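Alpha-1,4-endofucoidanase (Mariniflexile fucanivorans, PDB 6DLH) hydrolyses alpha-1,4-fucosidic linkages within fucoidan chains, as an endo-acting, retaining enzyme of glycoside hydrolase family 107. Local coordinates at residues P240-D244 and T331-N335; T282-L286 and W334-V338. The contacts are given in a common frame with arbitrary orientation. Residue numbers count along the deposited sequence, not the author numbering.

Interaction 1: residues P240-D244 and T331-N335; sequences PASED and TRTWN. With CA (calcium ion), chain E.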
loop_
_atom_site.group_PDB
_atom_site.type_symbol
_atom_site.label_atom_id
_atom_site.label_comp_id
_atom_site.label_asym_id
_atom_site.label_seq_id
_atom_site.Cartn_x
_atom_site.Cartn_y
_atom_site.Cartn_z
ATOM N N PRO A 240 -19.517 21.154 -10.446
ATOM C CA PRO A 240 -19.610 20.829 -9.021
ATOM C C PRO A 240 -20.387 21.840 -8.174
ATOM O O PRO A 240 -20.897 21.486 -7.115
ATOM C CB PRO A 240 -18.141 20.731 -8.580
ATOM C CG PRO A 240 -17.377 21.570 -9.585
ATOM C CD PRO A 240 -18.137 21.418 -10.884
ATOM N N ALA A 241 -20.492 23.083 -8.663
ATOM C CA ALA A 241 -21.169 24.167 -7.960
ATOM C C ALA A 241 -22.690 24.027 -8.038
ATOM O O ALA A 241 -23.406 24.601 -7.219
ATOM C CB ALA A 241 -20.721 25.503 -8.509
ATOM N N SER A 242 -23.174 23.265 -9.027
ATOM C CA SER A 242 -24.595 23.159 -9.325
ATOM C C SER A 242 -25.306 22.274 -8.303
ATOM O O SER A 242 -24.654 21.572 -7.531
ATOM C CB SER A 242 -24.784 22.630 -10.715
ATOM O OG SER A 242 -26.117 22.188 -10.899
ATOM N N GLU A 243 -26.646 22.322 -8.299
ATOM C CA GLU A 243 -27.450 21.384 -7.526
ATOM C C GLU A 243 -28.351 20.572 -8.460
ATOM O O GLU A 243 -29.272 19.885 -8.019
ATOM C CB GLU A 243 -28.169 22.075 -6.362
ATOM C CG GLU A 243 -29.441 22.814 -6.745
ATOM C CD GLU A 243 -29.991 23.709 -5.645
ATOM O OE1 GLU A 243 -30.218 23.209 -4.519
ATOM O OE2 GLU A 243 -30.174 24.912 -5.910
ATOM N N ASP A 244 -28.039 20.636 -9.759
ATOM C CA ASP A 244 -28.722 19.861 -10.778
ATOM C C ASP A 244 -27.947 18.570 -11.026
ATOM O O ASP A 244 -26.823 18.598 -11.521
ATOM C CB ASP A 244 -28.907 20.680 -12.060
ATOM C CG ASP A 244 -29.903 20.083 -13.043
ATOM O OD1 ASP A 244 -30.289 18.905 -12.857
ATOM O OD2 ASP A 244 -30.289 20.805 -13.992
ATOM N N THR A 331 -27.803 28.422 1.703
ATOM C CA THR A 331 -29.242 28.452 1.490
ATOM C C THR A 331 -29.771 27.076 1.081
ATOM O O THR A 331 -30.975 26.919 0.893
ATOM C CB THR A 331 -29.640 29.553 0.492
ATOM O OG1 THR A 331 -28.920 29.375 -0.728
ATOM C CG2 THR A 331 -29.390 30.952 1.013
ATOM N N ARG A 332 -28.879 26.083 0.949
ATOM C CA ARG A 332 -29.273 24.727 0.585
ATOM C C ARG A 332 -29.424 23.880 1.848
ATOM O O ARG A 332 -28.544 23.883 2.701
ATOM C CB ARG A 332 -28.234 24.125 -0.365
ATOM C CG ARG A 332 -27.955 24.959 -1.609
ATOM C CD ARG A 332 -26.696 24.468 -2.298
ATOM N NE ARG A 332 -26.538 24.927 -3.672
ATOM C CZ ARG A 332 -25.595 24.498 -4.509
ATOM N NH1 ARG A 332 -24.713 23.587 -4.124
ATOM N NH2 ARG A 332 -25.532 24.982 -5.737
ATOM N N THR A 333 -30.536 23.146 1.969
ATOM C CA THR A 333 -30.802 22.352 3.163
ATOM C C THR A 333 -30.167 20.967 3.051
ATOM O O THR A 333 -29.860 20.330 4.057
ATOM C CB THR A 333 -32.305 22.141 3.401
ATOM O OG1 THR A 333 -32.850 21.508 2.240
ATOM C CG2 THR A 333 -33.051 23.418 3.725
ATOM N N TRP A 334 -29.990 20.496 1.817
ATOM C CA TRP A 334 -29.693 19.094 1.582
ATOM C C TRP A 334 -28.261 18.740 1.992
ATOM O O TRP A 334 -27.932 17.559 2.092
ATOM C CB TRP A 334 -29.976 18.735 0.118
ATOM C CG TRP A 334 -29.337 19.660 -0.870
ATOM C CD1 TRP A 334 -29.909 20.747 -1.463
ATOM C CD2 TRP A 334 -27.994 19.578 -1.387
ATOM N NE1 TRP A 334 -29.022 21.340 -2.323
ATOM C CE2 TRP A 334 -27.838 20.649 -2.295
ATOM C CE3 TRP A 334 -26.914 18.708 -1.180
ATOM C CZ2 TRP A 334 -26.644 20.871 -2.985
ATOM C CZ3 TRP A 334 -25.738 18.928 -1.863
ATOM C CH2 TRP A 334 -25.608 19.993 -2.756
ATOM N N ASN A 335 -27.423 19.760 2.228
ATOM C CA ASN A 335 -26.004 19.556 2.479
ATOM C C ASN A 335 -25.679 19.771 3.955
ATOM O O ASN A 335 -24.516 19.955 4.311
ATOM C CB ASN A 335 -25.127 20.418 1.561
ATOM C CG ASN A 335 -25.253 21.913 1.778
ATOM O OD1 ASN A 335 -25.801 22.379 2.778
ATOM N ND2 ASN A 335 -24.739 22.687 0.839
HETATM CA CA CA E . -26.719 24.036 4.030
HETATM O O HOH W 1 -22.196 22.332 -5.002
HETATM O O HOH W 2 -27.524 25.836 5.462
#

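Interaction 2: residues T282-L286 and W334-V338; sequences TSATL and WNDNV. With CA (calcium ion), chain E.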
loop_
_atom_site.group_PDB
_atom_site.type_symbol
_atom_site.label_atom_id
_atom_site.label_comp_id
_atom_site.label_asym_id
_atom_site.label_seq_id
_atom_site.Cartn_x
_atom_site.Cartn_y
_atom_site.Cartn_z
ATOM N N THR A 282 -14.663 24.241 -0.477
ATOM C CA THR A 282 -15.476 24.237 -1.684
ATOM C C THR A 282 -16.794 23.512 -1.393
ATOM O O THR A 282 -16.811 22.490 -0.708
ATOM C CB THR A 282 -14.690 23.633 -2.856
ATOM O OG1 THR A 282 -13.646 24.552 -3.175
ATOM C CG2 THR A 282 -15.532 23.403 -4.093
ATOM N N SER A 283 -17.898 24.074 -1.897
ATOM C CA SER A 283 -19.241 23.612 -1.582
ATOM C C SER A 283 -19.434 22.140 -1.952
ATOM O O SER A 283 -18.857 21.645 -2.918
ATOM C CB SER A 283 -20.268 24.478 -2.261
ATOM O OG SER A 283 -21.513 24.371 -1.591
ATOM N N ALA A 284 -20.263 21.450 -1.167
ATOM C CA ALA A 284 -20.566 20.047 -1.392
ATOM C C ALA A 284 -21.283 19.861 -2.731
ATOM O O ALA A 284 -22.201 20.614 -3.063
ATOM C CB ALA A 284 -21.415 19.534 -0.254
ATOM N N THR A 285 -20.850 18.848 -3.496
ATOM C CA THR A 285 -21.670 18.328 -4.575
ATOM C C THR A 285 -22.795 17.508 -3.951
ATOM O O THR A 285 -22.892 17.417 -2.728
ATOM C CB THR A 285 -20.864 17.481 -5.566
ATOM O OG1 THR A 285 -20.416 16.307 -4.886
ATOM C CG2 THR A 285 -19.712 18.227 -6.200
ATOM N N LEU A 286 -23.639 16.911 -4.799
ATOM C CA LEU A 286 -24.728 16.079 -4.313
ATOM C C LEU A 286 -24.178 14.749 -3.793
ATOM O O LEU A 286 -24.925 13.945 -3.242
ATOM C CB LEU A 286 -25.742 15.867 -5.445
ATOM C CG LEU A 286 -26.570 17.093 -5.841
ATOM C CD1 LEU A 286 -27.106 16.951 -7.256
ATOM C CD2 LEU A 286 -27.706 17.344 -4.857
ATOM N N TRP A 334 -29.990 20.496 1.817
ATOM C CA TRP A 334 -29.693 19.094 1.582
ATOM C C TRP A 334 -28.261 18.740 1.992
ATOM O O TRP A 334 -27.932 17.559 2.092
ATOM C CB TRP A 334 -29.976 18.735 0.118
ATOM C CG TRP A 334 -29.337 19.660 -0.870
ATOM C CD1 TRP A 334 -29.909 20.747 -1.463
ATOM C CD2 TRP A 334 -27.994 19.578 -1.387
ATOM N NE1 TRP A 334 -29.022 21.340 -2.323
ATOM C CE2 TRP A 334 -27.838 20.649 -2.295
ATOM C CE3 TRP A 334 -26.914 18.708 -1.180
ATOM C CZ2 TRP A 334 -26.644 20.871 -2.985
ATOM C CZ3 TRP A 334 -25.738 18.928 -1.863
ATOM C CH2 TRP A 334 -25.608 19.993 -2.756
ATOM N N ASN A 335 -27.423 19.760 2.228
ATOM C CA ASN A 335 -26.004 19.556 2.479
ATOM C C ASN A 335 -25.679 19.771 3.955
ATOM O O ASN A 335 -24.516 19.955 4.311
ATOM C CB ASN A 335 -25.127 20.418 1.561
ATOM C CG ASN A 335 -25.253 21.913 1.778
ATOM O OD1 ASN A 335 -25.801 22.379 2.778
ATOM N ND2 ASN A 335 -24.739 22.687 0.839
ATOM N N ASP A 336 -26.704 19.717 4.809
ATOM C CA ASP A 336 -26.585 20.185 6.180
ATOM C C ASP A 336 -25.936 19.141 7.084
ATOM O O ASP A 336 -25.625 19.447 8.234
ATOM C CB ASP A 336 -27.931 20.647 6.741
ATOM C CG ASP A 336 -28.279 22.090 6.417
ATOM O OD1 ASP A 336 -27.572 22.711 5.581
ATOM O OD2 ASP A 336 -29.249 22.589 7.011
ATOM N N ASN A 337 -25.744 17.918 6.579
ATOM C CA ASN A 337 -25.132 16.875 7.388
ATOM C C ASN A 337 -23.732 16.534 6.880
ATOM O O ASN A 337 -23.064 15.693 7.473
ATOM C CB ASN A 337 -25.996 15.616 7.503
ATOM C CG ASN A 337 -27.312 15.872 8.201
ATOM O OD1 ASN A 337 -28.369 15.554 7.657
ATOM N ND2 ASN A 337 -27.258 16.450 9.390
ATOM N N VAL A 338 -23.300 17.191 5.796
ATOM C CA VAL A 338 -21.952 17.024 5.272
ATOM C C VAL A 338 -20.942 17.396 6.367
ATOM O O VAL A 338 -21.070 18.419 7.030
ATOM C CB VAL A 338 -21.768 17.832 3.972
ATOM C CG1 VAL A 338 -20.337 17.803 3.461
ATOM C CG2 VAL A 338 -22.729 17.364 2.888
HETATM CA CA CA E . -26.719 24.036 4.030
HETATM O O HOH W 3 -23.518 22.447 -1.558
HETATM O O HOH W 2 -27.524 25.836 5.462
#

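Interaction 1: residues P240-D244 and T331-N335
Part of a calcium-binding loop, 331-335, reaches a neighbouring surface loop, 240-244, through two long side chains. Arg332 serves the site from its backbone: its O binds the ion at 2.3 Å, as does Asn335 OD1 at 2.3 Å, while water 2 and Phe327, Asp330 and Asp336 complete the shell. With its carbonyl held on the metal, the extended side chain of Arg332 runs to the other loop, where NH2 donates to Ala241 O (2.6 Å) and NH1 to water 1 (2.9 Å), which in turn donates to Pro240 O (2.6 Å). Glu243 CB lies over one face of the guanidinium, 4.0 Å from Arg332 NH2. Glu243 OE1 instead accepts from Trp334 NE1 at 3.1 Å; Arg332 NE is 4.1 Å from Glu243 OE1, which lies well out of the guanidinium plane, so no salt bridge forms. Within 240-244, Ser242 OG accepts from Asp244 N (2.7 Å) in an ST turn. All protein ligands come from one irregular stretch, Phe327 to Asp336, a calcium-binding loop.

Interaction 2: residues T282-L286 and W334-V338
Trp334 lays one face of its indole against Leu286, whose CD2 sits 3.8 Å from the centroid of the six-membered ring and only 6° off the normal, a well-centred CH-pi contact. The tryptophan comes just before a type I beta turn, Asn335 to Val338, that belongs to the calcium-binding loop: Asn335 OD1 and Asp336 OD1 hold the ion at 2.3 and 2.2 Å, alongside water 2, Phe327, Asp330 and Arg332. The closing bond of this turn, Val338 N to Asn335 O at 3.4 Å, is weak. The Trp334 ring edge runs up against the backbone of 282-286, with Trp334 CZ3 3.3 Å from Thr285 O and Trp334 CH2 3.5 Å from Ala284 O; its polar end, NE1, donates to Glu243 in the neighbouring loop. Ala284 points its methyl into the turn, CB lying 4.2 Å from Asn335 CB and 4.0 Å from Val338 CG2. No direct hydrogen bond joins the two segments. Water 3 bridges them instead, accepting from Asn335 ND2 (2.7 Å), donating to Ala284 O (2.7 Å) and hydrogen-bonding Ser283 OG at 2.8 Å, so that the carboxamide of Asn335 meets calcium through OD1 and this water through ND2.

In the fold
Past helix 228-233 the chain forms the loop holding 240-244, then runs through helix 249-259 and strand 266-269, part of the parallel sheet of the catalytic domain, probably a GH29-like beta/alpha barrel, to 282-286. Helix 307-321 leads on to the calcium loop, just before strand 341-342 of the same sheet. Interaction 1 closes the longer excursion; interaction 2, starting later and ending on the same loop, nests largely within it. Trp334 and Asn335 are shared, and the centres of the two contacts lie about 6 Å apart. The two earlier loops also touch each other, Pro240 O lying 3.6 Å from Thr285 CG2, and both pack against the calcium-binding loop.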